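Local coordinates for protein glycosyl hydrolase family 26 (Bacteroides ovatus, PDB 4ZXO) that probably hydrolyses the beta-1,4-mannosidic linkages of galactomannan as a family 26 beta-mannanase built on a TIM barrel, at residues 250-253 / 254-257; 288-292 / 293-297. One frame throughout, in Å; residues are numbered along the deposited sequence. Where two conformers were deposited one is given.

How the interactions relate
Interaction 1 spans about two turns of helix 241-262, and interaction 2 is the turn that leads from helix 281-290 into strand 295-300; they belong to successive beta-alpha-beta units of the TIM barrel. Their centres lie about 10 Å apart, and Tyr293 bridges them. Its OH is 3.2 Å from OG1 of Thr253, a probable hydrogen bond, while CD2 of Tyr293 packs 3.6 Å from CD1 of Leu252 and CD of Pro294 sits 3.6 Å from OG1 of Thr256. Both are structural contacts; the potassium ion lies about 11 Å from the side chain of Ile290.

Interaction 1: residues 250-253 / 254-257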
loop_
_atom_site.group_PDB
_atom_site.type_symbol
_atom_site.label_atom_id
_atom_site.label_comp_id
_atom_site.label_asym_id
_atom_site.label_seq_id
_atom_site.Cartn_x
_atom_site.Cartn_y
_atom_site.Cartn_z
ATOM N N LYS A 250 17.421 -3.340 8.257
ATOM C CA LYS A 250 17.728 -1.944 8.444
ATOM C C LYS A 250 16.449 -1.088 8.357
ATOM O O LYS A 250 16.205 -0.238 9.232
ATOM C CB LYS A 250 18.721 -1.475 7.390
ATOM C CG LYS A 250 19.104 -0.039 7.550
ATOM C CD LYS A 250 19.749 0.479 6.239
ATOM C CE LYS A 250 18.665 0.882 5.249
ATOM N NZ LYS A 250 19.240 1.329 3.944
ATOM N N MET A 251 15.638 -1.286 7.308
ATOM C CA MET A 251 14.452 -0.437 7.200
ATOM C C MET A 251 13.413 -0.727 8.266
ATOM O O MET A 251 12.777 0.210 8.747
ATOM C CB MET A 251 13.778 -0.612 5.823
ATOM C CG MET A 251 14.579 -0.036 4.673
ATOM S SD MET A 251 15.281 1.635 4.921
ATOM C CE MET A 251 13.767 2.567 5.223
ATOM N N LEU A 252 13.198 -2.000 8.630
ATOM C CA LEU A 252 12.201 -2.238 9.662
ATOM C C LEU A 252 12.674 -1.741 11.037
ATOM O O LEU A 252 11.828 -1.341 11.840
ATOM C CB LEU A 252 11.854 -3.730 9.719
ATOM C CG LEU A 252 11.276 -4.212 8.374
ATOM C CD1 LEU A 252 10.792 -5.685 8.523
ATOM C CD2 LEU A 252 10.157 -3.278 7.861
ATOM N N THR A 253 13.991 -1.747 11.296
ATOM C CA THR A 253 14.536 -1.131 12.509
ATOM C C THR A 253 14.235 0.380 12.494
ATOM O O THR A 253 13.814 0.987 13.499
ATOM C CB THR A 253 16.049 -1.422 12.589
ATOM O OG1 THR A 253 16.184 -2.841 12.805
ATOM C CG2 THR A 253 16.729 -0.679 13.773
ATOM N N ILE A 254 14.476 1.009 11.348
ATOM C CA ILE A 254 14.154 2.433 11.190
ATOM C C ILE A 254 12.666 2.695 11.412
ATOM O O ILE A 254 12.308 3.592 12.180
ATOM C CB ILE A 254 14.578 2.927 9.808
ATOM C CG1 ILE A 254 16.095 3.093 9.776
ATOM C CG2 ILE A 254 13.865 4.270 9.428
ATOM C CD1 ILE A 254 16.649 3.241 8.365
ATOM N N LEU A 255 11.804 1.883 10.805
ATOM C CA LEU A 255 10.362 2.030 10.982
ATOM C C LEU A 255 9.950 1.874 12.430
ATOM O O LEU A 255 9.157 2.681 12.940
ATOM C CB LEU A 255 9.551 0.995 10.172
ATOM C CG LEU A 255 9.477 1.170 8.681
ATOM C CD1 LEU A 255 8.445 0.254 8.103
ATOM C CD2 LEU A 255 9.176 2.592 8.299
ATOM N N THR A 256 10.473 0.847 13.094
ATOM C CA THR A 256 10.110 0.609 14.488
ATOM C C THR A 256 10.529 1.816 15.357
ATOM O O THR A 256 9.730 2.311 16.186
ATOM C CB THR A 256 10.745 -0.706 14.979
ATOM O OG1 THR A 256 10.315 -1.778 14.104
ATOM C CG2 THR A 256 10.336 -1.057 16.389
ATOM N N GLU A 257 11.751 2.326 15.142
ATOM C CA GLU A 257 12.284 3.476 15.914
ATOM C C GLU A 257 11.410 4.705 15.629
ATOM O O GLU A 257 11.007 5.450 16.548
ATOM C CB GLU A 257 13.799 3.700 15.530
ATOM C CG GLU A 257 14.647 4.821 16.278
ATOM C CD GLU A 257 16.159 4.903 15.789
ATOM O OE1 GLU A 257 16.782 3.805 15.688
ATOM O OE2 GLU A 257 16.731 6.037 15.487
#
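The carbonyl oxygen Leu252 O is gripped twice by Thr256, whose OG1 and backbone N donate to it from opposite faces of its plane, at 2.8 Å from OG1 and 2.9 Å from N. These eight residues make about two turns of alpha-helix 241-262, the helix between strands 231-235 and 266-271 of the TIM barrel, and the usual i to i+4 bonds continue around it, Ile254 N to Lys250 O and Leu255 N to Met251 O among them. Thr256 can double its bond because OG1 lies beside its own backbone N (chi1 -57°), which turns the hydroxyl back toward the preceding turn and satisfies it within the helix.

The inner side is apolar, as suits a helix laid against the barrel. Leu252 CD2 meets Leu255 CD1 at 3.9 Å, the two side chains crossing at a slant, and both rest on Thr234 of strand 231-235. Met251, flexible and unbranched, folds at chi2 and chi3 (-46° and -59°), which brings SD to 4.0 Å from CD1 of Ile254; both residues also touch Tyr219 of helix 216-219. Lys250 runs alongside Ile254, its aliphatic CG 4.2 Å from CD1, before its chain bends at chi3 and carries NZ to a salt bridge with Asp214 and a hydrogen bond with Gln247. Thr253 suits the outer side, its OG1 bonding to Asn249 O and probably to Tyr293 OH. Nearer the backbone, CG1 of Ile254 lies 3.4 Å from the carbonyl oxygen of Lys250.

Interaction 2: residues 288-292 / 293-297; sequences PVIEK and YPLSY
As helix 281-290 gives out, the chain reverses through a type I beta turn from Ile290 to Tyr293, closed by Tyr293 N donating to Ile290 O at 3.1 Å. The N-H approaches from above the plane of that carbonyl, 50° from it, in keeping with the tightness of the turn.

Tyr293 dominates the side-chain contacts. With CG beside its backbone N (chi1 -58°), its ring lies back along the turn and meets what precedes it in different ways. Val289 O comes at the rim of the ring, close to its plane, 3.2 Å from CD2, where the weakly positive ring hydrogens would suit a carbonyl oxygen. The stem of Lys292 runs alongside the ring in the same direction; its CB sits over a face in a CH-pi contact, 4.2 Å from the ring centroid and 26° off the normal. Its long methylene chain then follows the tyrosine outward, bringing CE to 4.0 Å from CE2. Lysine serves here because its stem can line an aromatic face while its ammonium group stays at the surface, where NZ makes a weak hydrogen bond to Asn249. Tyr293 OH is hydrogen-bonded to OD1 of the same asparagine.

Deeper in, Ile290 and Leu295 are set roughly perpendicular, Leu295 CD1 resting 3.8 Å from Ile290 CB. Both branched side chains also touch Ile27 of strand 27-32, filling the layer between helix and sheet. Between them in sequence, Pro294 forms the centre of an inverse gamma turn, its ring limiting the backbone as the chain heads into strand 295-300. Such an alpha-to-beta connection, entering a parallel strand after the helix, is the returning half of a beta-alpha-beta unit of the TIM barrel.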
loop_
_atom_site.group_PDB
_atom_site.type_symbol
_atom_site.label_atom_id
_atom_site.label_comp_id
_atom_site.label_asym_id
_atom_site.label_seq_id
_atom_site.Cartn_x
_atom_site.Cartn_y
_atom_site.Cartn_z
ATOM N N PRO A 288 11.561 -15.027 8.987
ATOM C CA PRO A 288 12.516 -14.763 10.091
ATOM C C PRO A 288 12.900 -13.312 10.240
ATOM O O PRO A 288 13.259 -12.909 11.348
ATOM C CB PRO A 288 13.757 -15.578 9.720
ATOM C CG PRO A 288 13.223 -16.705 8.836
ATOM C CD PRO A 288 12.050 -16.062 8.045
ATOM N N VAL A 289 12.766 -12.521 9.176
ATOM C CA VAL A 289 13.017 -11.098 9.304
ATOM C C VAL A 289 11.814 -10.386 9.874
ATOM O O VAL A 289 11.956 -9.706 10.882
ATOM C CB VAL A 289 13.389 -10.444 7.956
ATOM C CG1 VAL A 289 13.588 -8.933 8.146
ATOM C CG2 VAL A 289 14.675 -11.068 7.435
ATOM N N ILE A 290 10.631 -10.554 9.268
ATOM C CA ILE A 290 9.519 -9.690 9.644
ATOM C C ILE A 290 8.974 -10.022 11.030
ATOM O O ILE A 290 8.439 -9.139 11.690
ATOM C CB ILE A 290 8.361 -9.693 8.609
ATOM C CG1 ILE A 290 7.727 -11.066 8.462
ATOM C CG2 ILE A 290 8.859 -9.191 7.245
ATOM C CD1 ILE A 290 6.511 -11.054 7.560
ATOM N N GLU A 291 9.146 -11.258 11.503
ATOM C CA GLU A 291 8.569 -11.623 12.797
ATOM C C GLU A 291 9.237 -10.923 13.953
ATOM O O GLU A 291 8.690 -10.945 15.068
ATOM C CB GLU A 291 8.619 -13.129 13.015
ATOM C CG GLU A 291 10.021 -13.666 13.234
ATOM C CD GLU A 291 10.047 -15.193 13.328
ATOM O OE1 GLU A 291 8.950 -15.793 13.437
ATOM O OE2 GLU A 291 11.147 -15.788 13.299
ATOM N N LYS A 292 10.371 -10.275 13.696
ATOM C CA LYS A 292 11.097 -9.552 14.745
ATOM C C LYS A 292 10.572 -8.125 14.966
ATOM O O LYS A 292 11.050 -7.408 15.835
ATOM C CB LYS A 292 12.594 -9.483 14.398
ATOM C CG LYS A 292 13.285 -10.835 14.163
ATOM C CD LYS A 292 14.756 -10.688 14.099
ATOM C CE LYS A 292 15.222 -9.916 12.909
ATOM N NZ LYS A 292 16.737 -9.759 12.995
ATOM N N TYR A 293 9.589 -7.712 14.171
ATOM C CA TYR A 293 9.168 -6.310 14.172
ATOM C C TYR A 293 7.670 -6.231 14.267
ATOM O O TYR A 293 6.976 -7.087 13.739
ATOM C CB TYR A 293 9.630 -5.598 12.886
ATOM C CG TYR A 293 11.118 -5.659 12.696
ATOM C CD1 TYR A 293 11.969 -4.735 13.353
ATOM C CD2 TYR A 293 11.701 -6.638 11.890
ATOM C CE1 TYR A 293 13.311 -4.797 13.187
ATOM C CE2 TYR A 293 13.063 -6.710 11.771
ATOM C CZ TYR A 293 13.857 -5.782 12.370
ATOM O OH TYR A 293 15.242 -5.840 12.238
ATOM N N PRO A 294 7.163 -5.164 14.900
ATOM C CA PRO A 294 5.709 -5.037 15.146
ATOM C C PRO A 294 4.940 -4.542 13.939
ATOM O O PRO A 294 4.246 -3.537 13.998
ATOM C CB PRO A 294 5.626 -4.036 16.304
ATOM C CG PRO A 294 6.923 -3.153 16.102
ATOM C CD PRO A 294 7.966 -4.086 15.528
ATOM N N LEU A 295 5.073 -5.243 12.834
ATOM C CA LEU A 295 4.425 -4.790 11.618
ATOM C C LEU A 295 2.923 -4.973 11.696
ATOM O O LEU A 295 2.426 -6.041 12.129
ATOM C CB LEU A 295 4.898 -5.588 10.405
ATOM C CG LEU A 295 6.394 -5.517 10.142
ATOM C CD1 LEU A 295 6.660 -6.254 8.818
ATOM C CD2 LEU A 295 6.860 -4.106 10.001
ATOM N N SER A 296 2.170 -3.990 11.186
ATOM C CA SER A 296 0.720 -4.168 11.093
ATOM C C SER A 296 0.332 -5.011 9.900
ATOM O O SER A 296 -0.686 -5.713 9.947
ATOM C CB SER A 296 -0.003 -2.839 10.988
ATOM O OG SER A 296 0.264 -2.057 12.123
ATOM N N TYR A 297 1.112 -4.899 8.810
ATOM C CA TYR A 297 0.864 -5.730 7.649
ATOM C C TYR A 297 2.120 -5.797 6.785
ATOM O O TYR A 297 3.067 -4.999 6.963
ATOM C CB TYR A 297 -0.342 -5.250 6.813
ATOM C CG TYR A 297 -0.318 -3.838 6.240
ATOM C CD1 TYR A 297 0.075 -3.570 4.915
ATOM C CD2 TYR A 297 -0.712 -2.764 7.043
ATOM C CE1 TYR A 297 0.020 -2.234 4.409
ATOM C CE2 TYR A 297 -0.770 -1.493 6.579
ATOM C CZ TYR A 297 -0.406 -1.215 5.276
ATOM O OH TYR A 297 -0.462 0.121 4.908
#